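PDB 1I0R: ferric-chelate reductase (NAD(P)H) from Archaeoglobus fulgidus, which catalyses the reduction of chelated ferric iron with NADH or NADPH as electron donor, using FMN or FAD as cofactor. Local coordinates for residues F90-E94 with P103-Q107. Numbering follows the deposited sequence.
Sequences FDGVE and PLVTQ
A type II beta turn leading out of a helix illustrates how a helix exit can pack against the return strand of a small beta hairpin beside the flavin-reductase barrel, whose strand 14-20 meets Val105 through Ile15 and Thr17. Residues 90-94 follow helix 86-90 and run into strand 95-97, the antiparallel mate of 103-105, so the contact lies where this two-stranded ribbon begins and ends. Phe90, chi1 m, lays its ring against Pro103 and Val105, the two ends of strand 103-105: CE2 lies 4.2 Å from Pro103 CG and 4.1 Å from Val105 CG2. Lys89, the neighbour of Phe90 in sequence, binds FMN, which places this corner close to the cofactor site. Asp91 leaves helical geometry (phi/psi -58/118), and Gly92 takes the i+2 place at 84/7, where a side chain would collide with the preceding carbonyl; Val93 N closes the turn on Phe90 O at 2.9 Å. Val93, extended and with chi1 t, sets CG1 3.7 Å from Val105 CG1 and continues the apolar seam, while its side chain also touches Phe75 of helix 73-78. At Glu94, also extended, the two segments come closest, with CA 5.1 Å from Gln107 CA. Glu94 O accepts two hydrogen bonds, from Thr106 N at 3.0 Å and from Gln107 N at 3.3 Å, as the chain bends at Thr106 (-99/-18). The long Gln107 side chain, chi1 and chi2 both t, answers in the other direction, its amide oxygen capturing a backbone NH: Glu94 N to Gln107 OE1 is 2.9 Å. The Glu94 side chain, chi1 and chi2 both t, accepts a hydrogen bond from Thr106 OG1, less surely placed, at 2.7 Å from OE2.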
loop_
_atom_site.group_PDB
_atom_site.type_symbol
_atom_site.label_atom_id
_atom_site.label_comp_id
_atom_site.label_asym_id
_atom_site.label_seq_id
_atom_site.Cartn_x
_atom_site.Cartn_y
_atom_site.Cartn_z
ATOM N N PHE B 90 8.803 24.808 1.274
ATOM C CA PHE B 90 8.598 25.039 -0.147
ATOM C C PHE B 90 9.528 26.008 -0.873
ATOM O O PHE B 90 9.501 26.066 -2.097
ATOM C CB PHE B 90 7.141 25.446 -0.404
ATOM C CG PHE B 90 6.137 24.398 0.003
ATOM C CD1 PHE B 90 5.723 24.283 1.326
ATOM C CD2 PHE B 90 5.615 23.513 -0.940
ATOM C CE1 PHE B 90 4.803 23.308 1.709
ATOM C CE2 PHE B 90 4.691 22.529 -0.566
ATOM C CZ PHE B 90 4.286 22.428 0.759
ATOM N N ASP B 91 10.355 26.754 -0.143
ATOM C CA ASP B 91 11.261 27.707 -0.792
ATOM C C ASP B 91 12.188 27.020 -1.789
ATOM O O ASP B 91 12.981 26.153 -1.430
ATOM C CB ASP B 91 12.089 28.475 0.256
ATOM C CG ASP B 91 13.094 29.447 -0.378
ATOM O OD1 ASP B 91 12.713 30.196 -1.306
ATOM O OD2 ASP B 91 14.267 29.470 0.062
ATOM N N GLY B 92 12.071 27.396 -3.055
ATOM C CA GLY B 92 12.920 26.802 -4.067
ATOM C C GLY B 92 12.428 25.478 -4.631
ATOM O O GLY B 92 13.143 24.827 -5.392
ATOM N N VAL B 93 11.219 25.068 -4.264
ATOM C CA VAL B 93 10.679 23.806 -4.773
ATOM C C VAL B 93 9.719 24.066 -5.933
ATOM O O VAL B 93 8.909 24.996 -5.883
ATOM C CB VAL B 93 9.924 23.046 -3.670
ATOM C CG1 VAL B 93 9.276 21.784 -4.254
ATOM C CG2 VAL B 93 10.889 22.671 -2.544
ATOM N N GLU B 94 9.821 23.259 -6.983
ATOM C CA GLU B 94 8.936 23.410 -8.126
ATOM C C GLU B 94 7.584 22.775 -7.831
ATOM O O GLU B 94 7.507 21.591 -7.508
ATOM C CB GLU B 94 9.531 22.747 -9.362
ATOM C CG GLU B 94 8.513 22.580 -10.491
ATOM C CD GLU B 94 9.056 21.836 -11.706
ATOM O OE1 GLU B 94 9.582 22.514 -12.624
ATOM O OE2 GLU B 94 8.961 20.579 -11.743
ATOM N N PRO B 103 -1.166 22.350 -3.149
ATOM C CA PRO B 103 0.059 22.538 -3.913
ATOM C C PRO B 103 0.506 21.163 -4.421
ATOM O O PRO B 103 0.659 20.231 -3.625
ATOM C CB PRO B 103 1.028 23.119 -2.877
ATOM C CG PRO B 103 0.600 22.484 -1.623
ATOM C CD PRO B 103 -0.920 22.498 -1.702
ATOM N N LEU B 104 0.689 21.018 -5.727
ATOM C CA LEU B 104 1.140 19.749 -6.298
ATOM C C LEU B 104 2.626 19.883 -6.581
ATOM O O LEU B 104 3.028 20.616 -7.505
ATOM C CB LEU B 104 0.386 19.450 -7.597
ATOM C CG LEU B 104 -1.128 19.388 -7.380
ATOM C CD1 LEU B 104 -1.874 19.578 -8.710
ATOM C CD2 LEU B 104 -1.465 18.034 -6.712
ATOM N N VAL B 105 3.448 19.191 -5.782
ATOM C CA VAL B 105 4.897 19.254 -5.962
ATOM C C VAL B 105 5.337 18.410 -7.153
ATOM O O VAL B 105 5.143 17.188 -7.172
ATOM C CB VAL B 105 5.643 18.783 -4.694
ATOM C CG1 VAL B 105 7.147 18.775 -4.934
ATOM C CG2 VAL B 105 5.319 19.701 -3.529
ATOM N N THR B 106 5.942 19.056 -8.149
ATOM C CA THR B 106 6.375 18.362 -9.354
ATOM C C THR B 106 7.848 18.020 -9.360
ATOM O O THR B 106 8.286 17.151 -10.124
ATOM C CB THR B 106 6.046 19.184 -10.613
ATOM O OG1 THR B 106 6.562 20.511 -10.443
ATOM C CG2 THR B 106 4.533 19.284 -10.809
ATOM N N GLN B 107 8.608 18.685 -8.496
ATOM C CA GLN B 107 10.045 18.418 -8.431
ATOM C C GLN B 107 10.317 16.996 -7.949
ATOM O O GLN B 107 9.786 16.578 -6.925
ATOM C CB GLN B 107 10.736 19.404 -7.502
ATOM C CG GLN B 107 12.233 19.528 -7.791
ATOM C CD GLN B 107 12.880 20.629 -6.974
ATOM O OE1 GLN B 107 12.224 21.603 -6.599
ATOM N NE2 GLN B 107 14.175 20.478 -6.692
#